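Local coordinates for leucine aminopeptidase (PDB 3TC8), which binds zinc and probably acts as an aminopeptidase or glutaminyl-peptide cyclotransferase of peptidase family M28, at residues A[23-28]-A[290-295]; A[66-71]-A[82-87]; A[120-125]-A[279-284]; A[225-230]-A[237-242]. One frame throughout, in Å; residues are numbered along the deposited sequence.

Contact 1: residues A[23-28]-A[290-295]; sequences NADSAY and IDRETL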
loop_
_atom_site.group_PDB
_atom_site.type_symbol
_atom_site.label_atom_id
_atom_site.label_comp_id
_atom_site.label_asym_id
_atom_site.label_seq_id
_atom_site.Cartn_x
_atom_site.Cartn_y
_atom_site.Cartn_z
ATOM N N ASN A 23 9.691 -13.660 -4.800
ATOM C CA ASN A 23 10.733 -14.017 -3.847
ATOM C C ASN A 23 10.465 -13.281 -2.546
ATOM O O ASN A 23 10.696 -12.060 -2.438
ATOM C CB ASN A 23 12.094 -13.649 -4.456
ATOM C CG ASN A 23 13.275 -14.014 -3.607
ATOM O OD1 ASN A 23 13.257 -13.935 -2.411
ATOM N ND2 ASN A 23 14.389 -14.232 -4.280
ATOM N N ALA A 24 9.969 -14.009 -1.547
ATOM C CA ALA A 24 9.585 -13.385 -0.290
ATOM C C ALA A 24 10.796 -12.882 0.491
ATOM O O ALA A 24 10.669 -11.884 1.217
ATOM C CB ALA A 24 8.748 -14.317 0.539
ATOM N N ASP A 25 11.954 -13.527 0.385
ATOM C CA ASP A 25 13.188 -13.035 1.006
ATOM C C ASP A 25 13.502 -11.659 0.474
ATOM O O ASP A 25 13.909 -10.753 1.206
ATOM C CB ASP A 25 14.405 -13.927 0.684
ATOM C CG ASP A 25 14.466 -15.205 1.516
ATOM O OD1 ASP A 25 13.780 -15.347 2.557
ATOM O OD2 ASP A 25 15.278 -16.080 1.116
ATOM N N SER A 26 13.384 -11.500 -0.827
ATOM C CA SER A 26 13.597 -10.242 -1.472
ATOM C C SER A 26 12.617 -9.158 -1.025
ATOM O O SER A 26 13.012 -8.028 -0.708
ATOM C CB SER A 26 13.552 -10.423 -2.988
ATOM O OG SER A 26 13.512 -9.179 -3.678
ATOM N N ALA A 27 11.339 -9.520 -0.997
ATOM C CA ALA A 27 10.351 -8.574 -0.502
ATOM C C ALA A 27 10.680 -8.137 0.933
ATOM O O ALA A 27 10.556 -6.964 1.277
ATOM C CB ALA A 27 8.959 -9.189 -0.593
ATOM N N TYR A 28 11.019 -9.098 1.780
ATOM C CA TYR A 28 11.369 -8.787 3.156
ATOM C C TYR A 28 12.523 -7.788 3.224
ATOM O O TYR A 28 12.485 -6.810 3.969
ATOM C CB TYR A 28 11.733 -10.087 3.873
ATOM C CG TYR A 28 12.079 -9.925 5.325
ATOM C CD1 TYR A 28 13.321 -9.481 5.743
ATOM C CD2 TYR A 28 11.133 -10.233 6.290
ATOM C CE1 TYR A 28 13.581 -9.351 7.133
ATOM C CE2 TYR A 28 11.383 -10.102 7.655
ATOM C CZ TYR A 28 12.588 -9.655 8.054
ATOM O OH TYR A 28 12.853 -9.516 9.424
ATOM N N ILE A 290 7.245 -8.646 10.779
ATOM C CA ILE A 290 7.225 -8.904 9.360
ATOM C C ILE A 290 7.593 -10.349 9.103
ATOM O O ILE A 290 8.536 -10.871 9.694
ATOM C CB ILE A 290 8.132 -7.911 8.621
ATOM C CG1 ILE A 290 7.713 -6.450 8.959
ATOM C CG2 ILE A 290 8.116 -8.143 7.098
ATOM C CD1 ILE A 290 6.291 -6.063 8.561
ATOM N N ASP A 291 6.842 -10.976 8.205
ATOM C CA ASP A 291 6.899 -12.415 8.010
ATOM C C ASP A 291 6.921 -12.755 6.531
ATOM O O ASP A 291 6.052 -12.317 5.769
ATOM C CB ASP A 291 5.699 -13.036 8.703
ATOM C CG ASP A 291 5.721 -14.480 8.682
ATOM O OD1 ASP A 291 5.227 -15.063 7.687
ATOM O OD2 ASP A 291 6.186 -15.070 9.671
ATOM N N ARG A 292 7.913 -13.531 6.104
ATOM C CA ARG A 292 8.067 -13.912 4.723
ATOM C C ARG A 292 6.865 -14.707 4.209
ATOM O O ARG A 292 6.532 -14.596 3.036
ATOM C CB ARG A 292 9.354 -14.687 4.542
ATOM C CG ARG A 292 10.571 -13.852 4.657
ATOM C CD ARG A 292 11.821 -14.694 4.863
ATOM N NE ARG A 292 13.058 -13.903 4.926
ATOM C CZ ARG A 292 13.508 -13.304 6.008
ATOM N NH1 ARG A 292 12.829 -13.372 7.143
ATOM N NH2 ARG A 292 14.668 -12.668 5.972
ATOM N N GLU A 293 6.295 -15.563 5.035
ATOM C CA GLU A 293 5.172 -16.367 4.567
ATOM C C GLU A 293 3.962 -15.478 4.245
ATOM O O GLU A 293 3.250 -15.727 3.273
ATOM C CB GLU A 293 4.848 -17.492 5.551
ATOM C CG GLU A 293 5.802 -18.700 5.501
ATOM C CD GLU A 293 7.276 -18.371 5.691
ATOM O OE1 GLU A 293 8.069 -18.470 4.707
ATOM O OE2 GLU A 293 7.670 -18.048 6.837
ATOM N N THR A 294 3.716 -14.448 5.066
ATOM C CA THR A 294 2.618 -13.536 4.761
ATOM C C THR A 294 2.890 -12.785 3.463
ATOM O O THR A 294 2.025 -12.666 2.601
ATOM C CB THR A 294 2.407 -12.531 5.905
ATOM O OG1 THR A 294 2.272 -13.285 7.109
ATOM C CG2 THR A 294 1.212 -11.665 5.670
ATOM N N LEU A 295 4.101 -12.221 3.336
ATOM C CA LEU A 295 4.441 -11.502 2.121
ATOM C C LEU A 295 4.284 -12.393 0.893
ATOM O O LEU A 295 3.808 -11.930 -0.126
ATOM C CB LEU A 295 5.867 -10.979 2.236
ATOM C CG LEU A 295 6.136 -9.854 3.222
ATOM C CD1 LEU A 295 7.615 -9.631 3.421
ATOM C CD2 LEU A 295 5.455 -8.530 2.791
HETATM O O HOH W 1 15.561 -11.268 3.469
HETATM O O HOH W 2 10.830 -10.108 11.141
HETATM O O HOH W 3 13.633 -12.706 9.879
#
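The side chain of R292 lies across Y28 and reaches D25, and three kinds of interaction join residues 23-28 to 290-295, two of them through it. The first is a stacked cation-pi pair: the guanidinium rests flat over one face of the Y28 ring, the two planes 16° apart, with CZ of R292 3.8 Å from the ring centroid and close to its normal. CG of Y28, anti to the backbone N (chi1 -178°), starts the ring toward the arginine, which meets it with a chain extended from CG to NE. The second is ionic: in one of the two conformers of D25, R292 NE and D25 OD1, 2.9 Å apart, form a salt bridge with a weak, bent hydrogen bond (125°). Carboxylate and guanidinium planes stand nearly perpendicular. The third is apolar: CG2 of I290 touches CD2 of Y28 at 3.8 Å, and CD1 of L295 packs on A27 and Y28. A24 CB also comes within 3.4 Å of the backbone oxygen R292 O.

Among the waters, one joins D25 O to R292 NH2, another accepts from Y28 OH and donates to I290 O, and a third accepts from R292 NH1 and gives a weak bond to Y28 OH. Both helices begin here, with N23 capping 24-36 and D291 capping 292-308. The positive charge is thus probably spread between a pi face, water and, in that conformer, a carboxylate.

Contact 2: residues A[66-71]-A[82-87]; sequences YQQEAI and ARNIIG
A beta hairpin, formed by strands 64-73 and 79-89 at one border of the mixed sheet, holds residues 66-71 against 82-87. The antiparallel register runs through Y66-I86, Q68-N84 and A70-A82 as hydrogen-bonded pairs, each closed by two backbone bonds; Y66 N to I86 O, at 2.8 Å, is one of them. In the non-hydrogen-bonded pairs Q67-I85 and E69-R83 the strands meet through CA-H...O contacts instead, such as E69 CA to A82 O at 3.3 Å.

Each face of the hairpin carries a polar side-chain pair. On the face of Q67, E69 and R83, the glutamine and the arginine lie side by side and point the same way, their amide and guanidinium planes nearly coplanar. R83 NH1 donates to Q67 OE1 over 2.8 Å, nearly along the C=O axis, and the same NH1 forms a salt bridge with D52, while NH2 binds K48 O. The bend of the arginine chain at chi3 (48°) turns NE away from a fully extended course.

The other face bears Y66, Q68 and N84. CD1 of the tyrosine packs on CG2 of I86 at 4.0 Å. N84 is buried, and its amide is used at both ends: OD1 accepts from D157 N, and ND2 also gives a bond to G178 O. The amide of Q68 is likewise divided, NE2 going to N185 O. Its OE1 accepts from N84 ND2 at 2.9 Å with an N-H...O angle of 171°, the two amide planes turned 66° apart.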
loop_
_atom_site.group_PDB
_atom_site.type_symbol
_atom_site.label_atom_id
_atom_site.label_comp_id
_atom_site.label_asym_id
_atom_site.label_seq_id
_atom_site.Cartn_x
_atom_site.Cartn_y
_atom_site.Cartn_z
ATOM N N TYR A 66 7.488 8.400 -12.823
ATOM C CA TYR A 66 7.020 9.762 -12.600
ATOM C C TYR A 66 7.072 10.064 -11.124
ATOM O O TYR A 66 6.633 9.260 -10.336
ATOM C CB TYR A 66 5.554 9.901 -13.044
ATOM C CG TYR A 66 5.164 9.457 -14.384
ATOM C CD1 TYR A 66 5.006 8.119 -14.670
ATOM C CD2 TYR A 66 4.838 10.362 -15.363
ATOM C CE1 TYR A 66 4.581 7.664 -15.890
ATOM C CE2 TYR A 66 4.421 9.939 -16.622
ATOM C CZ TYR A 66 4.274 8.584 -16.866
ATOM O OH TYR A 66 3.874 8.147 -18.116
ATOM N N GLN A 67 7.638 11.192 -10.750
ATOM C CA GLN A 67 7.665 11.626 -9.369
ATOM C C GLN A 67 6.786 12.846 -9.232
ATOM O O GLN A 67 7.154 13.912 -9.720
ATOM C CB GLN A 67 9.097 11.867 -8.885
ATOM C CG GLN A 67 9.949 10.590 -8.974
ATOM C CD GLN A 67 11.345 10.792 -8.422
ATOM O OE1 GLN A 67 11.494 11.173 -7.294
ATOM N NE2 GLN A 67 12.346 10.549 -9.213
ATOM N N GLN A 68 5.625 12.689 -8.657
ATOM C CA GLN A 68 4.658 13.746 -8.580
ATOM C C GLN A 68 4.835 14.474 -7.251
ATOM O O GLN A 68 4.500 13.927 -6.238
ATOM C CB GLN A 68 3.281 13.133 -8.714
ATOM C CG GLN A 68 2.157 14.097 -8.507
ATOM C CD GLN A 68 0.806 13.392 -8.728
ATOM O OE1 GLN A 68 0.409 12.565 -7.963
ATOM N NE2 GLN A 68 0.131 13.770 -9.828
ATOM N N GLU A 69 5.404 15.663 -7.303
ATOM C CA GLU A 69 5.647 16.414 -6.093
ATOM C C GLU A 69 4.568 17.463 -5.902
ATOM O O GLU A 69 4.242 18.163 -6.839
ATOM C CB GLU A 69 7.025 17.057 -6.148
ATOM C CG GLU A 69 8.108 15.996 -6.187
ATOM C CD GLU A 69 9.474 16.525 -6.291
ATOM O OE1 GLU A 69 9.847 16.954 -7.406
ATOM O OE2 GLU A 69 10.197 16.462 -5.288
ATOM N N ALA A 70 4.056 17.601 -4.692
ATOM C CA ALA A 70 3.016 18.565 -4.404
ATOM C C ALA A 70 3.101 18.935 -2.943
ATOM O O ALA A 70 3.425 18.097 -2.100
ATOM C CB ALA A 70 1.641 17.991 -4.690
ATOM N N ILE A 71 2.775 20.183 -2.621
ATOM C CA ILE A 71 2.643 20.598 -1.232
ATOM C C ILE A 71 1.215 20.337 -0.775
ATOM O O ILE A 71 0.267 20.937 -1.324
ATOM C CB ILE A 71 3.035 22.075 -1.049
ATOM C CG1 ILE A 71 4.366 22.361 -1.740
ATOM C CG2 ILE A 71 3.111 22.420 0.439
ATOM C CD1 ILE A 71 5.493 21.593 -1.065
ATOM N N ALA A 82 5.149 16.485 -0.307
ATOM C CA ALA A 82 4.729 15.133 -0.671
ATOM C C ALA A 82 5.260 14.745 -2.046
ATOM O O ALA A 82 5.496 15.592 -2.925
ATOM C CB ALA A 82 3.215 15.051 -0.638
ATOM N N ARG A 83 5.421 13.440 -2.224
ATOM C CA ARG A 83 5.930 12.883 -3.459
ATOM C C ARG A 83 5.279 11.525 -3.688
ATOM O O ARG A 83 5.569 10.555 -2.996
ATOM C CB ARG A 83 7.452 12.750 -3.392
ATOM C CG ARG A 83 8.032 12.070 -4.587
ATOM C CD ARG A 83 9.504 12.191 -4.787
ATOM N NE ARG A 83 10.265 11.903 -3.559
ATOM C CZ ARG A 83 11.571 11.653 -3.520
ATOM N NH1 ARG A 83 12.218 11.312 -4.608
ATOM N NH2 ARG A 83 12.178 11.664 -2.367
ATOM N N ASN A 84 4.347 11.470 -4.637
ATOM C CA ASN A 84 3.817 10.193 -5.115
ATOM C C ASN A 84 4.765 9.657 -6.179
ATOM O O ASN A 84 5.258 10.411 -7.003
ATOM C CB ASN A 84 2.416 10.350 -5.707
ATOM C CG ASN A 84 1.385 10.853 -4.731
ATOM O OD1 ASN A 84 1.341 10.432 -3.574
ATOM N ND2 ASN A 84 0.479 11.712 -5.222
ATOM N N ILE A 85 5.055 8.366 -6.124
ATOM C CA ILE A 85 6.015 7.746 -7.022
ATOM C C ILE A 85 5.308 6.719 -7.869
ATOM O O ILE A 85 4.727 5.784 -7.351
ATOM C CB ILE A 85 7.191 7.151 -6.239
ATOM C CG1 ILE A 85 7.858 8.188 -5.328
ATOM C CG2 ILE A 85 8.197 6.471 -7.162
ATOM C CD1 ILE A 85 8.791 7.638 -4.292
ATOM N N ILE A 86 5.370 6.916 -9.185
ATOM C CA ILE A 86 4.650 6.090 -10.128
ATOM C C ILE A 86 5.633 5.390 -11.068
ATOM O O ILE A 86 6.458 6.048 -11.645
ATOM C CB ILE A 86 3.662 6.916 -10.995
ATOM C CG1 ILE A 86 2.642 7.658 -10.130
ATOM C CG2 ILE A 86 2.964 6.005 -12.029
ATOM C CD1 ILE A 86 2.875 9.078 -9.869
ATOM N N GLY A 87 5.536 4.071 -11.156
ATOM C CA GLY A 87 6.308 3.308 -12.136
ATOM C C GLY A 87 5.399 2.606 -13.078
ATOM O O GLY A 87 4.601 1.764 -12.700
#

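Contact 3: residues A[120-125]-A[279-284]; sequences TPLDGA and YWHTQK. With EDO (1,2-ethanediol), chain D.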
loop_
_atom_site.group_PDB
_atom_site.type_symbol
_atom_site.label_atom_id
_atom_site.label_comp_id
_atom_site.label_asym_id
_atom_site.label_seq_id
_atom_site.Cartn_x
_atom_site.Cartn_y
_atom_site.Cartn_z
ATOM N N THR A 120 5.593 10.227 18.985
ATOM C CA THR A 120 6.824 9.715 18.380
ATOM C C THR A 120 6.533 8.986 17.076
ATOM O O THR A 120 5.642 8.147 17.029
ATOM C CB THR A 120 7.491 8.741 19.336
ATOM O OG1 THR A 120 7.776 9.425 20.562
ATOM C CG2 THR A 120 8.809 8.199 18.790
ATOM N N PRO A 121 7.232 9.300 15.990
ATOM C CA PRO A 121 7.039 8.554 14.740
ATOM C C PRO A 121 7.305 7.091 14.892
ATOM O O PRO A 121 8.136 6.640 15.694
ATOM C CB PRO A 121 8.080 9.166 13.788
ATOM C CG PRO A 121 8.243 10.578 14.312
ATOM C CD PRO A 121 8.206 10.397 15.822
ATOM N N LEU A 122 6.560 6.302 14.138
ATOM C CA LEU A 122 6.747 4.847 14.144
ATOM C C LEU A 122 7.517 4.407 12.902
ATOM O O LEU A 122 7.601 5.100 11.897
ATOM C CB LEU A 122 5.426 4.147 14.350
ATOM C CG LEU A 122 4.212 4.539 13.477
ATOM C CD1 LEU A 122 4.336 3.984 12.032
ATOM C CD2 LEU A 122 2.915 4.109 14.121
ATOM N N ASP A 123 8.097 3.213 12.992
ATOM C CA ASP A 123 8.901 2.677 11.896
ATOM C C ASP A 123 8.040 2.383 10.688
ATOM O O ASP A 123 8.521 2.399 9.563
ATOM C CB ASP A 123 9.621 1.418 12.317
ATOM C CG ASP A 123 10.917 1.680 13.070
ATOM O OD1 ASP A 123 11.453 2.808 13.041
ATOM O OD2 ASP A 123 11.434 0.667 13.651
ATOM N N GLY A 124 6.788 2.046 10.898
ATOM C CA GLY A 124 5.885 1.764 9.828
ATOM C C GLY A 124 6.337 0.607 8.967
ATOM O O GLY A 124 6.176 0.608 7.741
ATOM N N ALA A 125 6.863 -0.441 9.604
ATOM C CA ALA A 125 7.331 -1.602 8.863
ATOM C C ALA A 125 6.144 -2.288 8.175
ATOM O O ALA A 125 6.249 -2.615 6.984
ATOM C CB ALA A 125 8.004 -2.586 9.816
ATOM N N TYR A 279 -0.359 -4.009 17.004
ATOM C CA TYR A 279 0.701 -3.035 16.969
ATOM C C TYR A 279 0.413 -1.834 16.088
ATOM O O TYR A 279 1.273 -0.946 15.969
ATOM C CB TYR A 279 2.013 -3.741 16.555
ATOM C CG TYR A 279 1.872 -4.532 15.273
ATOM C CD1 TYR A 279 1.913 -3.905 14.036
ATOM C CD2 TYR A 279 1.729 -5.906 15.313
ATOM C CE1 TYR A 279 1.781 -4.633 12.854
ATOM C CE2 TYR A 279 1.557 -6.631 14.148
ATOM C CZ TYR A 279 1.587 -6.000 12.929
ATOM O OH TYR A 279 1.461 -6.793 11.806
ATOM N N TRP A 280 -0.750 -1.770 15.472
ATOM C CA TRP A 280 -1.111 -0.667 14.589
ATOM C C TRP A 280 -1.045 0.692 15.318
ATOM O O TRP A 280 -1.602 0.850 16.406
ATOM C CB TRP A 280 -2.522 -0.883 14.064
ATOM C CG TRP A 280 -3.100 0.232 13.282
ATOM C CD1 TRP A 280 -2.782 0.608 12.017
ATOM C CD2 TRP A 280 -4.130 1.118 13.698
ATOM N NE1 TRP A 280 -3.565 1.616 11.603
ATOM C CE2 TRP A 280 -4.392 1.978 12.630
ATOM C CE3 TRP A 280 -4.867 1.272 14.883
ATOM C CZ2 TRP A 280 -5.400 2.972 12.689
ATOM C CZ3 TRP A 280 -5.845 2.240 14.943
ATOM C CH2 TRP A 280 -6.104 3.051 13.863
ATOM N N HIS A 281 -0.310 1.615 14.726
ATOM C CA HIS A 281 -0.187 2.969 15.277
ATOM C C HIS A 281 0.423 2.975 16.696
ATOM O O HIS A 281 0.106 3.817 17.544
ATOM C CB HIS A 281 -1.498 3.767 15.143
ATOM C CG HIS A 281 -1.745 4.164 13.725
ATOM N ND1 HIS A 281 -2.746 5.024 13.341
ATOM C CD2 HIS A 281 -1.083 3.818 12.585
ATOM C CE1 HIS A 281 -2.701 5.172 12.021
ATOM N NE2 HIS A 281 -1.690 4.468 11.541
ATOM N N THR A 282 1.311 2.022 16.901
ATOM C CA THR A 282 2.148 1.953 18.090
ATOM C C THR A 282 3.607 1.843 17.696
ATOM O O THR A 282 3.954 1.559 16.536
ATOM C CB THR A 282 1.835 0.700 18.960
ATOM O OG1 THR A 282 2.473 -0.474 18.410
ATOM C CG2 THR A 282 0.353 0.452 19.186
ATOM N N GLN A 283 4.492 2.014 18.683
ATOM C CA GLN A 283 5.907 1.820 18.474
ATOM C C GLN A 283 6.299 0.425 18.046
ATOM O O GLN A 283 7.377 0.263 17.439
ATOM C CB GLN A 283 6.677 2.199 19.740
ATOM C CG GLN A 283 6.751 3.719 19.954
ATOM C CD GLN A 283 7.701 4.373 19.006
ATOM O OE1 GLN A 283 8.919 4.240 19.187
ATOM N NE2 GLN A 283 7.184 5.066 17.991
ATOM N N LYS A 284 5.432 -0.547 18.277
ATOM C CA LYS A 284 5.720 -1.918 17.883
ATOM C C LYS A 284 5.408 -2.253 16.430
ATOM O O LYS A 284 5.607 -3.394 16.032
ATOM C CB LYS A 284 4.989 -2.876 18.807
ATOM C CG LYS A 284 5.634 -2.970 20.160
ATOM C CD LYS A 284 5.019 -4.033 21.022
ATOM C CE LYS A 284 5.699 -4.206 22.373
ATOM N NZ LYS A 284 4.830 -5.029 23.295
HETATM C C1 EDO D . -4.944 1.536 7.731
HETATM O O1 EDO D . -5.017 2.755 6.995
HETATM C C2 EDO D . -3.623 1.440 8.478
HETATM O O2 EDO D . -3.175 2.713 9.046
HETATM O O HOH W 4 8.487 2.096 15.596
#
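The side-chain amide of Q283 supplies the direct hydrogen bond between residues 120-125 and 279-284: NE2 donates to P121 O over 2.9 Å. That oxygen lies in the plane of the glutamine amide, whereas the donor sits well above the carbonyl plane of P121. A bend of the Q283 chain at chi2 (-74°) turns CD back toward the other loop, and NE2 is also hydrogen-bonded to S109 OG. CG2 of T120 packs beside the amide, 3.6 Å from NE2. A water adds a second bridge, accepting from D123 N and donating to Q283 O.

Next to this bond, L122 brings CD2 against the backbone, 3.5 Å from CA of H281. The loop receiving it is a type II turn from Y279 to T282. Y279 O is gripped by two donors, T282 N at 3.1 Å and T282 OG1 at 2.8 Å, while OG1 accepts from K284 N in an ST turn.

The imidazole of H281 faces the W280 indole, whose NE1 donates to O2 of a 1,2-ethanediol, probably from the crystallisation liquor. H281, with D127 and D160, coordinates zinc: these loops form part of the metal site of the M28 peptidase fold.

Contact 4: residues A[225-230]-A[237-242]; sequences MVWSAA and KYFINA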
loop_
_atom_site.group_PDB
_atom_site.type_symbol
_atom_site.label_atom_id
_atom_site.label_comp_id
_atom_site.label_asym_id
_atom_site.label_seq_id
_atom_site.Cartn_x
_atom_site.Cartn_y
_atom_site.Cartn_z
HETATM N N MSE A 225 -12.085 -12.601 -7.717
HETATM C CA MSE A 225 -10.987 -13.109 -8.517
HETATM C C MSE A 225 -9.726 -13.294 -7.678
HETATM O O MSE A 225 -9.062 -14.330 -7.766
HETATM C CB MSE A 225 -10.700 -12.119 -9.628
HETATM C CG MSE A 225 -9.423 -12.361 -10.460
HETATM SE SE MSE A 225 -9.118 -11.153 -11.885
HETATM C CE MSE A 225 -8.934 -9.526 -10.865
ATOM N N VAL A 226 -9.396 -12.304 -6.855
ATOM C CA VAL A 226 -8.219 -12.377 -6.019
ATOM C C VAL A 226 -8.335 -13.455 -4.941
ATOM O O VAL A 226 -7.414 -14.249 -4.751
ATOM C CB VAL A 226 -7.888 -10.959 -5.408
ATOM C CG1 VAL A 226 -6.780 -11.051 -4.360
ATOM C CG2 VAL A 226 -7.532 -10.014 -6.529
ATOM N N TRP A 227 -9.481 -13.509 -4.236
ATOM C CA TRP A 227 -9.626 -14.463 -3.181
ATOM C C TRP A 227 -9.674 -15.891 -3.741
ATOM O O TRP A 227 -9.168 -16.823 -3.099
ATOM C CB TRP A 227 -10.886 -14.155 -2.310
ATOM C CG TRP A 227 -10.587 -13.325 -1.067
ATOM C CD1 TRP A 227 -10.743 -13.761 0.193
ATOM C CD2 TRP A 227 -9.972 -12.014 -0.970
ATOM N NE1 TRP A 227 -10.303 -12.809 1.084
ATOM C CE2 TRP A 227 -9.847 -11.724 0.389
ATOM C CE3 TRP A 227 -9.591 -11.068 -1.889
ATOM C CZ2 TRP A 227 -9.270 -10.542 0.859
ATOM C CZ3 TRP A 227 -8.997 -9.892 -1.435
ATOM C CH2 TRP A 227 -8.872 -9.635 -0.078
ATOM N N SER A 228 -10.264 -16.082 -4.910
ATOM C CA SER A 228 -10.283 -17.399 -5.536
ATOM C C SER A 228 -8.895 -17.822 -5.980
ATOM O O SER A 228 -8.513 -18.977 -5.803
ATOM C CB SER A 228 -11.228 -17.382 -6.734
ATOM O OG SER A 228 -12.587 -17.352 -6.297
ATOM N N ALA A 229 -8.129 -16.914 -6.565
ATOM C CA ALA A 229 -6.736 -17.221 -6.914
ATOM C C ALA A 229 -5.942 -17.629 -5.684
ATOM O O ALA A 229 -5.176 -18.586 -5.721
ATOM C CB ALA A 229 -6.064 -16.051 -7.661
ATOM N N ALA A 230 -6.104 -16.884 -4.594
ATOM C CA ALA A 230 -5.386 -17.207 -3.371
ATOM C C ALA A 230 -5.738 -18.639 -2.920
ATOM O O ALA A 230 -4.876 -19.404 -2.511
ATOM C CB ALA A 230 -5.764 -16.206 -2.262
ATOM N N LYS A 237 -5.517 -19.560 4.198
ATOM C CA LYS A 237 -5.371 -19.196 5.626
ATOM C C LYS A 237 -5.058 -17.718 5.815
ATOM O O LYS A 237 -5.210 -17.196 6.907
ATOM C CB LYS A 237 -4.359 -20.038 6.334
ATOM C CG LYS A 237 -2.969 -19.789 5.992
ATOM C CD LYS A 237 -2.136 -20.972 6.470
ATOM C CE LYS A 237 -0.649 -20.685 6.438
ATOM N NZ LYS A 237 -0.255 -19.939 7.655
ATOM N N TYR A 238 -4.627 -17.058 4.742
ATOM C CA TYR A 238 -4.431 -15.626 4.705
ATOM C C TYR A 238 -5.599 -14.883 4.093
ATOM O O TYR A 238 -6.041 -13.885 4.640
ATOM C CB TYR A 238 -3.136 -15.249 3.954
ATOM C CG TYR A 238 -1.893 -15.760 4.617
ATOM C CD1 TYR A 238 -1.336 -15.078 5.696
ATOM C CD2 TYR A 238 -1.327 -16.959 4.249
ATOM C CE1 TYR A 238 -0.203 -15.576 6.332
ATOM C CE2 TYR A 238 -0.197 -17.452 4.890
ATOM C CZ TYR A 238 0.333 -16.782 5.947
ATOM O OH TYR A 238 1.446 -17.303 6.580
ATOM N N PHE A 239 -6.082 -15.335 2.934
ATOM C CA PHE A 239 -7.223 -14.724 2.273
ATOM C C PHE A 239 -8.485 -15.394 2.739
ATOM O O PHE A 239 -8.947 -16.376 2.151
ATOM C CB PHE A 239 -7.056 -14.803 0.756
ATOM C CG PHE A 239 -5.984 -13.893 0.224
ATOM C CD1 PHE A 239 -4.641 -14.258 0.233
ATOM C CD2 PHE A 239 -6.304 -12.671 -0.351
ATOM C CE1 PHE A 239 -3.655 -13.417 -0.255
ATOM C CE2 PHE A 239 -5.343 -11.845 -0.834
ATOM C CZ PHE A 239 -4.037 -12.223 -0.791
ATOM N N ILE A 240 -9.057 -14.839 3.787
ATOM C CA ILE A 240 -10.205 -15.460 4.492
ATOM C C ILE A 240 -11.454 -15.244 3.649
ATOM O O ILE A 240 -11.723 -14.113 3.213
ATOM C CB ILE A 240 -10.418 -14.836 5.874
ATOM C CG1 ILE A 240 -9.110 -14.807 6.680
ATOM C CG2 ILE A 240 -11.508 -15.593 6.619
ATOM C CD1 ILE A 240 -8.425 -16.149 6.887
ATOM N N ASN A 241 -12.215 -16.315 3.407
ATOM C CA ASN A 241 -13.384 -16.253 2.563
ATOM C C ASN A 241 -14.578 -15.763 3.362
ATOM O O ASN A 241 -15.541 -16.521 3.610
ATOM C CB ASN A 241 -13.665 -17.631 1.971
ATOM C CG ASN A 241 -14.560 -17.556 0.726
ATOM O OD1 ASN A 241 -14.674 -16.500 0.065
ATOM N ND2 ASN A 241 -15.189 -18.689 0.392
ATOM N N ALA A 242 -14.518 -14.519 3.775
ATOM C CA ALA A 242 -15.517 -13.909 4.590
ATOM C C ALA A 242 -15.462 -12.410 4.435
ATOM O O ALA A 242 -14.391 -11.841 4.229
ATOM C CB ALA A 242 -15.390 -14.308 6.069
HETATM O O HOH W 5 -9.519 -17.399 -0.340
#
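F239 points its side chain from strand 239-240 into helix 213-233, where V226, W227 and A230 receive it. Its CB comes first, lying over the five-membered ring of the W227 indole, 3.9 Å from the centroid and close to the normal, a CH-pi contact; the same CB is 3.6 Å from A230 CB. With CG anti to the carbonyl carbon (chi1 -71°), the ring then enters between the alanine and the tryptophan. CG and CD1 both touch A230 CB, CD1 at 3.4 Å, and CE1 also lies near it. On the other side of the ring CD2 drops onto the indole, 3.7 Å from W227 CE2, and makes a T-shaped pair: the phenylalanine presents its edge to the indole face, the centroids 5.0 Å apart and the planes at 84°. Further along, CE2 reaches V226 CG1 at 3.9 Å.

Polar groups lie at the edge of this packing. W227 NE1 gives a weak, bent bond (125°) to I240 O, at 2.9 Å, and a second weak one to F209 O. A water donates to both W227 O and F239 O, spanning helix and strand. F239 also meets the F209 ring edge-to-face, and I265 of the central sheet touches it. The chain then turns in an inverse gamma turn centred on N241. Here a helix packed on the central sheet is covered by the small strand pair 209-211 and 239-240, a peripheral element of the alpha/beta fold far from the zinc.

In the fold
The four contacts sample one alpha/beta domain around a six-stranded mixed sheet. Along the chain, contact 1 spans the other three, pairing the first helix, 24-36, with the last, 292-308. Contact 2 comes next in sequence and forms the border hairpin of the sheet; contact 3 follows, and contact 4 falls between its two loops. Contacts 2 and 4 lie on opposite sides of the chain's centre, their own centres about 32 Å apart. Contact 1 touches two others: I290 packs on A125 of contact 3, and T294 and E293 on Y238 of contact 4. Packing at the start of the last helix thus continues to the beginning of helix 125-144, next to the zinc-site loop, and to the residue just before the peripheral strand.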